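Local atomic coordinates of cobalamin biosynthesis protein CobN (Mycobacterium tuberculosis, PDB entry 7C6O), a protein that is the large, catalytic subunit of cobaltochelatase, the enzyme that inserts cobalt into a corrin ring during cobalamin biosynthesis, and probably carries the chelation site itself. Residues T250-A262 and D267-L279. Numbering follows the deposited sequence.
Sequences TVLAAGGVKPAAA and DDDSWNVEHLAAL
G255 and N272 bring the two backbones within 4.5 Å of each other, CA to CA, and N272 N donates a fairly straight 3.0 Å hydrogen bond (160° at the hydrogen) to G255 O. The two segments belong to the long beta-alpha-beta crossover between the adjacent parallel strands 246-249 and 283-289 of a mixed sheet, with the short helix 274-277 on the way. W271 fills the bend. Its CG stands anti to the backbone N (chi1 -163°), which turns the indole so that one face lies against the two glycines. G255 CA lies over the five-membered ring, 3.5 Å from its centroid, and G256 CA sits over the six-membered ring, both as CH-pi contacts on the same face. Glycine suits both places, because without side chains the two CA atoms can rest directly on the ring face. Around the rest of the ring, A253 CB meets CZ2 at the edge, while the P259 ring reaches CZ3 obliquely, CB to CZ3 3.8 Å; small or rigid apolar residues fit closely here. The indole N-H is satisfied by D318, which also accepts from A254 N and so ties the ring and the loop to one carboxylate.

Beyond the tryptophan, V273 places CG1 against G255 CA, and L276 reaches A254 CB through CD1, joining the loop to the helix. N272 suits the approach to that helix: its OD1 accepts from E274 N in an Asx turn, while a water lies within hydrogen-bonding distance of both N272 O (2.7 Å) and A254 O (2.9 Å). At the other end, D267 OD1 is met by S270 N from above the carboxylate plane, an Asx motif in the turn leading to W271. The loop is drawn together there by D267 N, which donates to A261 O across 2.8 Å.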
loop_
_atom_site.group_PDB
_atom_site.type_symbol
_atom_site.label_atom_id
_atom_site.label_comp_id
_atom_site.label_asym_id
_atom_site.label_seq_id
_atom_site.Cartn_x
_atom_site.Cartn_y
_atom_site.Cartn_z
ATOM N N THR A 250 12.094 10.494 16.117
ATOM C CA THR A 250 10.897 11.328 16.096
ATOM C C THR A 250 11.074 12.518 15.162
ATOM O O THR A 250 10.328 13.498 15.258
ATOM C CB THR A 250 10.538 11.801 17.507
ATOM O OG1 THR A 250 11.558 12.678 17.996
ATOM C CG2 THR A 250 10.411 10.616 18.451
ATOM N N VAL A 251 12.048 12.447 14.261
ATOM C CA VAL A 251 12.343 13.527 13.334
ATOM C C VAL A 251 11.936 13.101 11.925
ATOM O O VAL A 251 11.625 11.939 11.665
ATOM C CB VAL A 251 13.829 13.933 13.386
ATOM C CG1 VAL A 251 14.198 14.386 14.791
ATOM C CG2 VAL A 251 14.707 12.767 12.951
ATOM N N LEU A 252 11.948 14.065 11.005
ATOM C CA LEU A 252 11.565 13.824 9.622
ATOM C C LEU A 252 12.581 12.920 8.924
ATOM O O LEU A 252 13.673 12.648 9.431
ATOM C CB LEU A 252 11.436 15.149 8.867
ATOM C CG LEU A 252 10.072 15.846 8.817
ATOM C CD1 LEU A 252 9.258 15.604 10.074
ATOM C CD2 LEU A 252 10.270 17.338 8.592
ATOM N N ALA A 253 12.207 12.461 7.729
ATOM C CA ALA A 253 13.065 11.567 6.959
ATOM C C ALA A 253 14.371 12.257 6.579
ATOM O O ALA A 253 14.434 13.479 6.418
ATOM C CB ALA A 253 12.345 11.085 5.699
ATOM N N ALA A 254 15.422 11.452 6.419
ATOM C CA ALA A 254 16.768 11.972 6.235
ATOM C C ALA A 254 17.309 11.831 4.819
ATOM O O ALA A 254 18.348 12.428 4.514
ATOM C CB ALA A 254 17.734 11.276 7.202
ATOM N N GLY A 255 16.644 11.069 3.948
ATOM C CA GLY A 255 17.225 10.770 2.648
ATOM C C GLY A 255 17.223 11.939 1.680
ATOM O O GLY A 255 18.049 11.992 0.762
ATOM N N GLY A 256 16.308 12.882 1.859
ATOM C CA GLY A 256 16.218 13.998 0.938
ATOM C C GLY A 256 15.058 14.898 1.297
ATOM O O GLY A 256 14.446 14.760 2.359
ATOM N N VAL A 257 14.757 15.826 0.390
ATOM C CA VAL A 257 13.694 16.802 0.589
ATOM C C VAL A 257 12.655 16.782 -0.522
ATOM O O VAL A 257 11.675 17.527 -0.442
ATOM C CB VAL A 257 14.261 18.227 0.757
ATOM C CG1 VAL A 257 15.153 18.305 1.984
ATOM C CG2 VAL A 257 15.010 18.661 -0.496
ATOM N N LYS A 258 12.831 15.960 -1.556
ATOM C CA LYS A 258 11.879 15.868 -2.665
ATOM C C LYS A 258 11.541 14.403 -2.920
ATOM O O LYS A 258 11.980 13.811 -3.914
ATOM C CB LYS A 258 12.440 16.530 -3.925
ATOM C CG LYS A 258 11.401 16.775 -5.006
ATOM C CD LYS A 258 12.026 17.390 -6.249
ATOM C CE LYS A 258 12.752 18.684 -5.918
ATOM N NZ LYS A 258 13.063 19.458 -7.152
ATOM N N PRO A 259 10.748 13.787 -2.037
ATOM C CA PRO A 259 10.449 12.355 -2.203
ATOM C C PRO A 259 9.730 12.030 -3.501
ATOM O O PRO A 259 9.889 10.917 -4.021
ATOM C CB PRO A 259 9.580 12.033 -0.977
ATOM C CG PRO A 259 9.018 13.349 -0.546
ATOM C CD PRO A 259 10.086 14.359 -0.853
ATOM N N ALA A 260 8.955 12.970 -4.049
ATOM C CA ALA A 260 8.262 12.726 -5.310
ATOM C C ALA A 260 9.218 12.401 -6.450
ATOM O O ALA A 260 8.803 11.778 -7.432
ATOM C CB ALA A 260 7.406 13.936 -5.686
ATOM N N ALA A 261 10.482 12.802 -6.353
ATOM C CA ALA A 261 11.447 12.537 -7.409
ATOM C C ALA A 261 12.250 11.264 -7.170
ATOM O O ALA A 261 13.163 10.970 -7.949
ATOM C CB ALA A 261 12.395 13.729 -7.567
ATOM N N ALA A 262 11.930 10.501 -6.124
ATOM C CA ALA A 262 12.729 9.346 -5.732
ATOM C C ALA A 262 11.948 8.036 -5.741
ATOM O O ALA A 262 12.472 7.017 -5.277
ATOM C CB ALA A 262 13.334 9.572 -4.342
ATOM N N ASP A 267 14.624 9.254 -9.558
ATOM C CA ASP A 267 16.032 9.270 -9.171
ATOM C C ASP A 267 16.124 8.821 -7.715
ATOM O O ASP A 267 16.288 9.620 -6.793
ATOM C CB ASP A 267 16.625 10.660 -9.387
ATOM C CG ASP A 267 18.111 10.723 -9.082
ATOM O OD1 ASP A 267 18.709 9.687 -8.724
ATOM O OD2 ASP A 267 18.682 11.827 -9.201
ATOM N N ASP A 268 16.016 7.506 -7.515
ATOM C CA ASP A 268 16.072 6.962 -6.165
ATOM C C ASP A 268 17.480 7.009 -5.583
ATOM O O ASP A 268 17.629 7.019 -4.357
ATOM C CB ASP A 268 15.543 5.528 -6.155
ATOM C CG ASP A 268 16.367 4.601 -7.022
ATOM O OD1 ASP A 268 17.148 3.801 -6.466
ATOM O OD2 ASP A 268 16.241 4.684 -8.263
ATOM N N ASP A 269 18.512 7.034 -6.430
ATOM C CA ASP A 269 19.867 7.208 -5.916
ATOM C C ASP A 269 20.005 8.520 -5.158
ATOM O O ASP A 269 20.780 8.603 -4.199
ATOM C CB ASP A 269 20.884 7.147 -7.057
ATOM C CG ASP A 269 21.154 5.731 -7.528
ATOM O OD1 ASP A 269 20.810 4.777 -6.795
ATOM O OD2 ASP A 269 21.723 5.573 -8.629
ATOM N N SER A 270 19.255 9.548 -5.563
ATOM C CA SER A 270 19.343 10.845 -4.904
ATOM C C SER A 270 18.780 10.820 -3.488
ATOM O O SER A 270 19.069 11.731 -2.704
ATOM C CB SER A 270 18.619 11.909 -5.732
ATOM O OG SER A 270 17.220 11.681 -5.759
ATOM N N TRP A 271 17.978 9.815 -3.144
ATOM C CA TRP A 271 17.501 9.644 -1.773
ATOM C C TRP A 271 18.551 8.815 -1.043
ATOM O O TRP A 271 18.631 7.598 -1.220
ATOM C CB TRP A 271 16.129 8.982 -1.745
ATOM C CG TRP A 271 15.427 9.141 -0.432
ATOM C CD1 TRP A 271 15.488 8.298 0.639
ATOM C CD2 TRP A 271 14.562 10.217 -0.048
ATOM N NE1 TRP A 271 14.712 8.781 1.669
ATOM C CE2 TRP A 271 14.134 9.958 1.271
ATOM C CE3 TRP A 271 14.110 11.374 -0.690
ATOM C CZ2 TRP A 271 13.274 10.814 1.959
ATOM C CZ3 TRP A 271 13.255 12.223 -0.004
ATOM C CH2 TRP A 271 12.847 11.938 1.305
ATOM N N ASN A 272 19.364 9.479 -0.224
ATOM C CA ASN A 272 20.591 8.896 0.303
ATOM C C ASN A 272 20.525 8.835 1.822
ATOM O O ASN A 272 20.453 9.875 2.487
ATOM C CB ASN A 272 21.806 9.709 -0.154
ATOM C CG ASN A 272 23.115 8.997 0.105
ATOM O OD1 ASN A 272 23.343 8.466 1.190
ATOM N ND2 ASN A 272 23.983 8.975 -0.900
ATOM N N VAL A 273 20.568 7.618 2.365
ATOM C CA VAL A 273 20.615 7.409 3.808
ATOM C C VAL A 273 21.831 6.557 4.151
ATOM O O VAL A 273 21.845 5.865 5.175
ATOM C CB VAL A 273 19.325 6.746 4.331
ATOM C CG1 VAL A 273 18.131 7.671 4.148
ATOM C CG2 VAL A 273 19.087 5.407 3.636
ATOM N N GLU A 274 22.858 6.606 3.295
ATOM C CA GLU A 274 24.027 5.749 3.487
ATOM C C GLU A 274 24.673 5.976 4.848
ATOM O O GLU A 274 25.144 5.024 5.481
ATOM C CB GLU A 274 25.044 5.980 2.368
ATOM C CG GLU A 274 24.608 5.454 1.015
ATOM N N HIS A 275 24.701 7.226 5.317
ATOM C CA HIS A 275 25.307 7.523 6.611
ATOM C C HIS A 275 24.538 6.905 7.773
ATOM O O HIS A 275 25.134 6.654 8.826
ATOM C CB HIS A 275 25.422 9.037 6.808
ATOM C CG HIS A 275 24.106 9.755 6.829
ATOM N ND1 HIS A 275 23.283 9.831 5.725
ATOM C CD2 HIS A 275 23.477 10.440 7.814
ATOM C CE1 HIS A 275 22.202 10.527 6.031
ATOM N NE2 HIS A 275 22.294 10.907 7.292
ATOM N N LEU A 276 23.238 6.652 7.609
ATOM C CA LEU A 276 22.460 5.982 8.642
ATOM C C LEU A 276 22.411 4.472 8.440
ATOM O O LEU A 276 22.453 3.717 9.418
ATOM C CB LEU A 276 21.042 6.553 8.687
ATOM C CG LEU A 276 20.967 8.028 9.085
ATOM C CD1 LEU A 276 19.561 8.582 8.911
ATOM C CD2 LEU A 276 21.441 8.208 10.517
ATOM N N ALA A 277 22.322 4.017 7.188
ATOM C CA ALA A 277 22.365 2.584 6.917
ATOM C C ALA A 277 23.683 1.969 7.365
ATOM O O ALA A 277 23.721 0.794 7.746
ATOM C CB ALA A 277 22.139 2.320 5.427
ATOM N N ALA A 278 24.770 2.748 7.335
ATOM C CA ALA A 278 26.071 2.225 7.743
ATOM C C ALA A 278 26.072 1.786 9.201
ATOM O O ALA A 278 26.842 0.895 9.577
ATOM C CB ALA A 278 27.157 3.272 7.501
ATOM N N LEU A 279 25.225 2.393 10.037
ATOM C CA LEU A 279 25.106 1.942 11.420
ATOM C C LEU A 279 24.594 0.509 11.493
ATOM O O LEU A 279 24.923 -0.221 12.436
ATOM C CB LEU A 279 24.179 2.872 12.201
ATOM C CG LEU A 279 24.532 4.361 12.239
ATOM C CD1 LEU A 279 23.401 5.150 12.882
ATOM C CD2 LEU A 279 25.841 4.591 12.981
HETATM O O HOH W 1 20.722 12.533 2.792
#